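Gram-negative insecticidal protein (Chromobacterium piscinae, PDB 6FBM) is an insecticidal toxin of the MACPF and beta-tripod families that probably acts by forming pores in target-cell membranes. Local coordinates at residues 106-111 with 182-187; 83-88 with 100-105; 327-332 with 343-348. One frame throughout, in Å; residues are numbered along the deposited sequence.

Interaction 1: 106-111 with 182-187; sequences SVDFTT and DYSAAS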
loop_
_atom_site.group_PDB
_atom_site.type_symbol
_atom_site.label_atom_id
_atom_site.label_comp_id
_atom_site.label_asym_id
_atom_site.label_seq_id
_atom_site.Cartn_x
_atom_site.Cartn_y
_atom_site.Cartn_z
ATOM N N SER A 106 -31.307 -23.713 1.288
ATOM C CA SER A 106 -30.783 -23.612 2.658
ATOM C C SER A 106 -29.876 -22.418 2.849
ATOM O O SER A 106 -29.631 -22.013 3.966
ATOM C CB SER A 106 -30.102 -24.904 3.097
ATOM O OG SER A 106 -31.102 -25.861 3.335
ATOM N N VAL A 107 -29.362 -21.870 1.761
ATOM C CA VAL A 107 -28.713 -20.572 1.790
ATOM C C VAL A 107 -29.772 -19.500 2.097
ATOM O O VAL A 107 -29.558 -18.669 2.976
ATOM C CB VAL A 107 -27.932 -20.274 0.479
ATOM C CG1 VAL A 107 -27.500 -18.790 0.399
ATOM C CG2 VAL A 107 -26.735 -21.214 0.399
ATOM N N ASP A 108 -30.910 -19.566 1.413
ATOM C CA ASP A 108 -31.951 -18.536 1.507
ATOM C C ASP A 108 -32.923 -18.655 2.686
ATOM O O ASP A 108 -33.446 -17.640 3.144
ATOM C CB ASP A 108 -32.780 -18.507 0.221
ATOM C CG ASP A 108 -31.974 -18.056 -0.992
ATOM O OD1 ASP A 108 -30.952 -17.327 -0.838
ATOM O OD2 ASP A 108 -32.366 -18.450 -2.108
ATOM N N PHE A 109 -33.195 -19.880 3.137
ATOM C CA PHE A 109 -34.236 -20.156 4.134
ATOM C C PHE A 109 -33.753 -21.171 5.147
ATOM O O PHE A 109 -32.984 -22.070 4.812
ATOM C CB PHE A 109 -35.482 -20.740 3.464
ATOM C CG PHE A 109 -35.972 -19.950 2.290
ATOM C CD1 PHE A 109 -36.480 -18.679 2.458
ATOM C CD2 PHE A 109 -35.927 -20.490 1.012
ATOM C CE1 PHE A 109 -36.949 -17.958 1.376
ATOM C CE2 PHE A 109 -36.377 -19.779 -0.081
ATOM C CZ PHE A 109 -36.886 -18.503 0.099
ATOM N N THR A 110 -34.229 -21.060 6.381
ATOM C CA THR A 110 -33.933 -22.072 7.394
ATOM C C THR A 110 -34.611 -23.363 6.968
ATOM O O THR A 110 -35.600 -23.367 6.253
ATOM C CB THR A 110 -34.434 -21.721 8.802
ATOM O OG1 THR A 110 -35.866 -21.575 8.786
ATOM C CG2 THR A 110 -33.763 -20.451 9.348
ATOM N N THR A 111 -34.054 -24.463 7.421
ATOM C CA THR A 111 -34.621 -25.741 7.125
ATOM C C THR A 111 -36.035 -25.881 7.757
ATOM O O THR A 111 -36.924 -26.468 7.164
ATOM C CB THR A 111 -33.655 -26.874 7.550
ATOM O OG1 THR A 111 -34.087 -28.092 6.918
ATOM C CG2 THR A 111 -33.579 -27.035 9.072
ATOM N N ASP A 182 -29.349 -11.018 -2.962
ATOM C CA ASP A 182 -30.522 -11.860 -2.778
ATOM C C ASP A 182 -31.102 -11.560 -1.424
ATOM O O ASP A 182 -30.510 -11.898 -0.401
ATOM C CB ASP A 182 -30.129 -13.314 -2.785
ATOM C CG ASP A 182 -29.755 -13.801 -4.161
ATOM O OD1 ASP A 182 -29.918 -13.044 -5.107
ATOM O OD2 ASP A 182 -29.264 -14.937 -4.304
ATOM N N TYR A 183 -32.255 -10.895 -1.405
ATOM C CA TYR A 183 -32.969 -10.593 -0.183
ATOM C C TYR A 183 -34.031 -11.644 -0.115
ATOM O O TYR A 183 -35.051 -11.557 -0.803
ATOM C CB TYR A 183 -33.550 -9.193 -0.308
ATOM C CG TYR A 183 -34.262 -8.633 0.907
ATOM C CD1 TYR A 183 -33.560 -8.236 2.028
ATOM C CD2 TYR A 183 -35.619 -8.407 0.874
ATOM C CE1 TYR A 183 -34.223 -7.697 3.107
ATOM C CE2 TYR A 183 -36.275 -7.843 1.948
ATOM C CZ TYR A 183 -35.575 -7.486 3.058
ATOM O OH TYR A 183 -36.238 -6.930 4.113
ATOM N N SER A 184 -33.782 -12.670 0.683
ATOM C CA SER A 184 -34.691 -13.825 0.729
ATOM C C SER A 184 -35.483 -13.855 2.032
ATOM O O SER A 184 -34.918 -13.653 3.121
ATOM C CB SER A 184 -33.919 -15.131 0.516
ATOM O OG SER A 184 -33.090 -15.411 1.616
ATOM N N ALA A 185 -36.789 -14.117 1.922
ATOM C CA ALA A 185 -37.665 -14.034 3.092
ATOM C C ALA A 185 -38.573 -15.238 3.184
ATOM O O ALA A 185 -39.236 -15.628 2.193
ATOM C CB ALA A 185 -38.481 -12.745 3.089
ATOM N N ALA A 186 -38.584 -15.834 4.376
ATOM C CA ALA A 186 -39.606 -16.785 4.767
ATOM C C ALA A 186 -40.619 -16.012 5.608
ATOM O O ALA A 186 -40.339 -15.682 6.765
ATOM C CB ALA A 186 -38.996 -17.906 5.578
ATOM N N SER A 187 -41.779 -15.708 5.019
ATOM C CA SER A 187 -42.745 -14.830 5.662
ATOM C C SER A 187 -43.933 -15.654 6.168
ATOM O O SER A 187 -44.440 -16.537 5.463
ATOM C CB SER A 187 -43.229 -13.773 4.681
ATOM O OG SER A 187 -42.201 -12.865 4.342
#
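In the MACPF domain the C-terminal end of helix 102-108 rests on strand 179-187 of the central antiparallel sheet, where Asp108 meets Ser184 and Phe109 meets Ala185 and Ala186. The polar link is one bond: Ser184 OG donates to Asp108 O over 2.7 Å, the hydroxyl meeting a lone pair of the carbonyl within its plane (114° at the oxygen). The hydroxyl gets there because OG lies between the backbone N and carbonyl carbon of Ser184 (chi1 69°), and it holds a carbonyl in the last turn of the helix. Asp108 CB packs over the same serine, 3.6 Å from Ser184 CB. The Asp108 carboxylate lies near a like charge, OD1 being 4.5 Å from Asp182 OD2, a repulsion probably eased by the salt bridge of Asp182 with Arg180. Phe109, the first residue to leave the helix, turns its ring edge to the strand: CE1 lies 3.4 Å from Ala185 O, near the ring plane, and CD1 touches Ala186 CB at 4.1 Å. Tyr84 and Tyr121 meet the ring edge-to-face. On the same helix end, Arg235 NH1 of strand 232-239 hydrogen-bonds Val107 O. Such packing of helices against a bent central sheet is characteristic of the MACPF fold.

Interaction 2: 83-88 with 100-105; sequences EYREKM and LFSASL
Met88 and Arg85 of helix 81-88 carry most of the contact with segment 100-105. The thioether of Met88 ends among polar atoms: SD is 3.4 Å from Ser104 OG, and CE lies 3.7 Å from Leu100 O, close also to Phe101 O and CB. Met88 CG stands anti to the backbone N (chi1 -162°), and a bend at chi3 then turns the methyl toward these carbonyls. One turn earlier, Arg85 NH2 donates to Ser102 OG over 3.0 Å, nearly in the guanidinium plane, though the N-H...O angle of 144° makes the bond rather bent. Arg85 NH2 is bound more strongly by Ser307 O; NH1 makes a salt bridge with Glu82 and a hydrogen bond to Gln309 O. Leu105 crosses the arginine chain at about a right angle, its CD1 3.8 Å from Arg85 NE, while its CD2 meets the edge of the Tyr84 ring at 3.7 Å from CE2. Phe101 also turns a ring edge to the helix, toward Met88 O.

A second shell fixes these groups. Ser104 OG donates to Phe101 O over 2.6 Å, and Ser104 N binds it too, so two donors grip this carbonyl just ahead of helix 102-108. Ser89 OG bonds both Arg85 O and Leu100 N. Two successive short helices, linked by a loop, thus pack together beside the central sheet of the MACPF domain, where Tyr84 touches strands 64-78 and 120-134.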
loop_
_atom_site.group_PDB
_atom_site.type_symbol
_atom_site.label_atom_id
_atom_site.label_comp_id
_atom_site.label_asym_id
_atom_site.label_seq_id
_atom_site.Cartn_x
_atom_site.Cartn_y
_atom_site.Cartn_z
ATOM N N GLU A 83 -43.328 -24.661 -5.874
ATOM C CA GLU A 83 -43.588 -23.697 -6.928
ATOM C C GLU A 83 -42.479 -22.631 -6.901
ATOM O O GLU A 83 -42.017 -22.185 -7.952
ATOM C CB GLU A 83 -44.984 -23.081 -6.775
ATOM C CG GLU A 83 -45.379 -22.118 -7.891
ATOM C CD GLU A 83 -46.699 -21.431 -7.604
ATOM O OE1 GLU A 83 -46.682 -20.219 -7.240
ATOM O OE2 GLU A 83 -47.753 -22.125 -7.677
ATOM N N TYR A 84 -42.056 -22.232 -5.705
ATOM C CA TYR A 84 -40.908 -21.338 -5.564
ATOM C C TYR A 84 -39.678 -21.886 -6.285
ATOM O O TYR A 84 -39.033 -21.177 -7.050
ATOM C CB TYR A 84 -40.571 -21.104 -4.084
ATOM C CG TYR A 84 -39.279 -20.388 -3.873
ATOM C CD1 TYR A 84 -39.215 -18.999 -3.876
ATOM C CD2 TYR A 84 -38.093 -21.099 -3.693
ATOM C CE1 TYR A 84 -37.997 -18.341 -3.700
ATOM C CE2 TYR A 84 -36.888 -20.454 -3.502
ATOM C CZ TYR A 84 -36.840 -19.084 -3.498
ATOM O OH TYR A 84 -35.634 -18.470 -3.300
ATOM N N ARG A 85 -39.376 -23.151 -6.021
ATOM C CA ARG A 85 -38.278 -23.848 -6.673
ATOM C C ARG A 85 -38.386 -23.831 -8.185
ATOM O O ARG A 85 -37.386 -23.615 -8.857
ATOM C CB ARG A 85 -38.203 -25.301 -6.221
ATOM C CG ARG A 85 -37.850 -25.451 -4.763
ATOM C CD ARG A 85 -37.972 -26.895 -4.364
ATOM N NE ARG A 85 -36.818 -27.649 -4.798
ATOM C CZ ARG A 85 -36.698 -28.975 -4.746
ATOM N NH1 ARG A 85 -37.690 -29.740 -4.281
ATOM N NH2 ARG A 85 -35.564 -29.539 -5.160
ATOM N N GLU A 86 -39.583 -24.076 -8.718
ATOM C CA GLU A 86 -39.813 -24.026 -10.175
ATOM C C GLU A 86 -39.583 -22.640 -10.710
ATOM O O GLU A 86 -38.925 -22.482 -11.746
ATOM C CB GLU A 86 -41.218 -24.488 -10.566
ATOM C CG GLU A 86 -41.294 -26.001 -10.817
ATOM C CD GLU A 86 -42.700 -26.583 -10.674
ATOM O OE1 GLU A 86 -43.600 -25.844 -10.226
ATOM O OE2 GLU A 86 -42.898 -27.781 -10.999
ATOM N N LYS A 87 -40.137 -21.646 -10.018
ATOM C CA LYS A 87 -40.038 -20.261 -10.464
ATOM C C LYS A 87 -38.576 -19.834 -10.538
ATOM O O LYS A 87 -38.161 -19.218 -11.498
ATOM C CB LYS A 87 -40.831 -19.330 -9.549
ATOM C CG LYS A 87 -42.332 -19.322 -9.750
ATOM C CD LYS A 87 -43.039 -18.712 -8.535
ATOM C CE LYS A 87 -44.509 -18.438 -8.781
ATOM N NZ LYS A 87 -44.699 -17.237 -9.623
ATOM N N MET A 88 -37.809 -20.217 -9.531
ATOM C CA MET A 88 -36.389 -19.923 -9.472
ATOM C C MET A 88 -35.578 -20.583 -10.597
ATOM O O MET A 88 -34.538 -20.066 -10.972
ATOM C CB MET A 88 -35.841 -20.383 -8.123
ATOM C CG MET A 88 -34.518 -19.768 -7.749
ATOM S SD MET A 88 -33.801 -20.483 -6.247
ATOM C CE MET A 88 -34.285 -22.223 -6.255
ATOM N N LEU A 100 -34.258 -26.633 -10.186
ATOM C CA LEU A 100 -32.820 -26.437 -10.149
ATOM C C LEU A 100 -32.431 -25.693 -8.908
ATOM O O LEU A 100 -33.287 -25.215 -8.170
ATOM C CB LEU A 100 -32.370 -25.642 -11.366
ATOM C CG LEU A 100 -32.746 -26.187 -12.744
ATOM C CD1 LEU A 100 -32.289 -25.221 -13.819
ATOM C CD2 LEU A 100 -32.125 -27.558 -12.959
ATOM N N PHE A 101 -31.132 -25.630 -8.676
ATOM C CA PHE A 101 -30.539 -24.793 -7.631
ATOM C C PHE A 101 -31.031 -25.126 -6.220
ATOM O O PHE A 101 -31.255 -24.235 -5.406
ATOM C CB PHE A 101 -30.748 -23.303 -7.955
ATOM C CG PHE A 101 -30.491 -22.963 -9.389
ATOM C CD1 PHE A 101 -29.290 -23.327 -10.004
ATOM C CD2 PHE A 101 -31.444 -22.300 -10.141
ATOM C CE1 PHE A 101 -29.058 -23.030 -11.336
ATOM C CE2 PHE A 101 -31.208 -21.993 -11.482
ATOM C CZ PHE A 101 -30.014 -22.367 -12.081
ATOM N N SER A 102 -31.159 -26.421 -5.935
ATOM C CA SER A 102 -31.670 -26.892 -4.626
ATOM C C SER A 102 -30.790 -26.460 -3.452
ATOM O O SER A 102 -31.302 -26.232 -2.366
ATOM C CB SER A 102 -31.888 -28.421 -4.616
ATOM O OG SER A 102 -32.723 -28.829 -5.693
ATOM N N ALA A 103 -29.485 -26.307 -3.660
ATOM C CA ALA A 103 -28.603 -25.894 -2.566
ATOM C C ALA A 103 -28.839 -24.445 -2.113
ATOM O O ALA A 103 -28.534 -24.102 -0.979
ATOM C CB ALA A 103 -27.144 -26.108 -2.952
ATOM N N SER A 104 -29.405 -23.600 -2.972
ATOM C CA SER A 104 -29.717 -22.213 -2.593
ATOM C C SER A 104 -30.833 -22.116 -1.555
ATOM O O SER A 104 -30.856 -21.164 -0.774
ATOM C CB SER A 104 -30.104 -21.403 -3.816
ATOM O OG SER A 104 -31.321 -21.910 -4.349
ATOM N N LEU A 105 -31.732 -23.096 -1.535
ATOM C CA LEU A 105 -32.810 -23.139 -0.533
ATOM C C LEU A 105 -32.327 -22.965 0.895
ATOM O O LEU A 105 -32.891 -22.164 1.633
ATOM C CB LEU A 105 -33.614 -24.434 -0.622
ATOM C CG LEU A 105 -34.458 -24.594 -1.877
ATOM C CD1 LEU A 105 -35.015 -26.005 -1.900
ATOM C CD2 LEU A 105 -35.583 -23.586 -1.918
#

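Interaction 3: 327-332 with 343-348; sequences VKAGED and VFNPST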
loop_
_atom_site.group_PDB
_atom_site.type_symbol
_atom_site.label_atom_id
_atom_site.label_comp_id
_atom_site.label_asym_id
_atom_site.label_seq_id
_atom_site.Cartn_x
_atom_site.Cartn_y
_atom_site.Cartn_z
ATOM N N VAL A 327 -66.567 -26.657 31.169
ATOM C CA VAL A 327 -67.162 -25.868 32.234
ATOM C C VAL A 327 -68.488 -25.360 31.685
ATOM O O VAL A 327 -68.604 -25.026 30.509
ATOM C CB VAL A 327 -66.232 -24.712 32.652
ATOM C CG1 VAL A 327 -66.895 -23.813 33.691
ATOM C CG2 VAL A 327 -64.892 -25.264 33.142
ATOM N N LYS A 328 -69.505 -25.312 32.543
ATOM C CA LYS A 328 -70.845 -24.958 32.105
ATOM C C LYS A 328 -70.947 -23.459 31.849
ATOM O O LYS A 328 -70.473 -22.641 32.648
ATOM C CB LYS A 328 -71.885 -25.397 33.108
ATOM C CG LYS A 328 -73.285 -25.521 32.517
ATOM C CD LYS A 328 -74.295 -25.827 33.589
ATOM C CE LYS A 328 -75.604 -26.206 33.002
ATOM N NZ LYS A 328 -76.529 -26.773 34.021
ATOM N N ALA A 329 -71.576 -23.111 30.723
ATOM C CA ALA A 329 -71.670 -21.739 30.295
ATOM C C ALA A 329 -73.120 -21.327 30.010
ATOM O O ALA A 329 -73.367 -20.469 29.160
ATOM C CB ALA A 329 -70.784 -21.524 29.080
ATOM N N GLY A 330 -74.077 -21.930 30.718
ATOM C CA GLY A 330 -75.479 -21.523 30.696
ATOM C C GLY A 330 -76.445 -22.655 30.357
ATOM O O GLY A 330 -76.086 -23.653 29.711
ATOM N N GLU A 331 -77.703 -22.444 30.778
ATOM C CA GLU A 331 -78.859 -23.247 30.431
ATOM C C GLU A 331 -79.938 -22.308 29.914
ATOM O O GLU A 331 -79.993 -21.159 30.354
ATOM C CB GLU A 331 -79.480 -23.890 31.654
ATOM C CG GLU A 331 -78.579 -24.594 32.610
ATOM C CD GLU A 331 -79.293 -24.987 33.893
ATOM O OE1 GLU A 331 -79.788 -24.095 34.619
ATOM O OE2 GLU A 331 -79.320 -26.193 34.190
ATOM N N ASP A 332 -80.860 -22.827 29.090
ATOM C CA ASP A 332 -82.047 -22.070 28.700
ATOM C C ASP A 332 -83.199 -22.092 29.711
ATOM O O ASP A 332 -84.360 -21.988 29.323
ATOM C CB ASP A 332 -82.528 -22.482 27.310
ATOM C CG ASP A 332 -83.422 -23.707 27.317
ATOM O OD1 ASP A 332 -83.078 -24.692 27.979
ATOM O OD2 ASP A 332 -84.464 -23.689 26.637
ATOM N N VAL A 343 -74.944 -25.442 27.476
ATOM C CA VAL A 343 -73.738 -25.261 26.711
ATOM C C VAL A 343 -72.555 -25.230 27.631
ATOM O O VAL A 343 -72.656 -24.879 28.803
ATOM C CB VAL A 343 -73.761 -23.989 25.850
ATOM C CG1 VAL A 343 -74.806 -24.121 24.745
ATOM C CG2 VAL A 343 -73.993 -22.732 26.697
ATOM N N PHE A 344 -71.422 -25.630 27.084
ATOM C CA PHE A 344 -70.212 -25.793 27.858
ATOM C C PHE A 344 -69.032 -25.238 27.062
ATOM O O PHE A 344 -68.905 -25.521 25.872
ATOM C CB PHE A 344 -69.993 -27.284 28.219
ATOM C CG PHE A 344 -71.041 -27.858 29.132
ATOM C CD1 PHE A 344 -72.316 -28.190 28.654
ATOM C CD2 PHE A 344 -70.759 -28.092 30.459
ATOM C CE1 PHE A 344 -73.277 -28.703 29.486
ATOM C CE2 PHE A 344 -71.718 -28.634 31.313
ATOM C CZ PHE A 344 -72.986 -28.939 30.826
ATOM N N ASN A 345 -68.205 -24.441 27.734
ATOM C CA ASN A 345 -66.927 -23.999 27.223
ATOM C C ASN A 345 -65.814 -24.933 27.680
ATOM O O ASN A 345 -65.838 -25.400 28.807
ATOM C CB ASN A 345 -66.587 -22.609 27.743
ATOM C CG ASN A 345 -67.519 -21.559 27.244
ATOM O OD1 ASN A 345 -68.216 -21.748 26.263
ATOM N ND2 ASN A 345 -67.543 -20.449 27.929
ATOM N N PRO A 346 -64.824 -25.171 26.805
ATOM C CA PRO A 346 -63.622 -25.854 27.229
ATOM C C PRO A 346 -62.689 -24.870 27.905
ATOM O O PRO A 346 -62.620 -23.715 27.499
ATOM C CB PRO A 346 -63.011 -26.332 25.918
ATOM C CG PRO A 346 -63.433 -25.312 24.921
ATOM C CD PRO A 346 -64.751 -24.762 25.390
ATOM N N SER A 347 -62.014 -25.313 28.953
ATOM C CA SER A 347 -61.042 -24.470 29.627
ATOM C C SER A 347 -59.805 -24.457 28.803
ATOM O O SER A 347 -59.383 -25.499 28.312
ATOM C CB SER A 347 -60.748 -24.947 31.056
ATOM O OG SER A 347 -61.846 -24.671 31.903
ATOM N N THR A 348 -59.226 -23.269 28.670
ATOM C CA THR A 348 -58.058 -23.047 27.837
ATOM C C THR A 348 -56.883 -22.517 28.632
ATOM O O THR A 348 -57.064 -21.758 29.591
ATOM C CB THR A 348 -58.378 -22.043 26.687
ATOM O OG1 THR A 348 -58.941 -20.840 27.208
ATOM C CG2 THR A 348 -59.344 -22.656 25.695
#
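Lys328, which packs on Phe344, has its NZ gripped by three groups: a salt bridge joins Lys328 NZ to Glu331 OE2, 2.9 Å away and met from above the carboxylate plane, and the carbonyls of His363 and Ala364 also bind it. Lys328 CG is anti to its backbone N (chi1 -159°), which puts it over a face of the Phe344 ring, 4.0 Å from the centroid and offset toward the rim, a CH-pi contact. The two are a non-hydrogen-bonded pair in an antiparallel hairpin, two of the strands of a three-stranded sheet in the region related to Vps62, with 342-346 in the middle and 358-360 on its other side. Toward the start of strand 326-331, Val327 N gives to Asn345 O over 2.8 Å, and Asn345 N returns a more bent bond to Val327 O. Val343 O takes Ala329 N at 2.8 Å while Val343 N gives to Gly330 O at 3.1 Å, a beta bulge of Ala329-Gly330 opposite Val343. Gly330 has phi 126°, psi 158° there, where a CB would crowd the carbonyl O of Ala329. On the face away from Phe344, Asn345 ND2 packs 3.6 Å from Ala329 CB, its OD1 taken by Gln357, and Val327 CG2 reaches Ser347 OG at 3.3 Å.

Overall arrangement
Interactions 1 and 2 belong to one buried region of the MACPF domain and share helix 102-108: its start packs on helix 81-88, its end on strand 179-187. They touch through Tyr84, whose ring meets Phe109, so helix, helix and sheet form a continuous core. Interaction 3 lies apart, its centre about 45 Å from that of interaction 1 and about 50 Å from that of interaction 2, in the region related to Vps62, and is only partly buried. The chemistry follows place: the two core contacts each have one side-chain hydrogen bond between their segments amid aromatic and aliphatic packing, whereas the hairpin is held by four backbone bonds, with a salt-bridged lysine alongside.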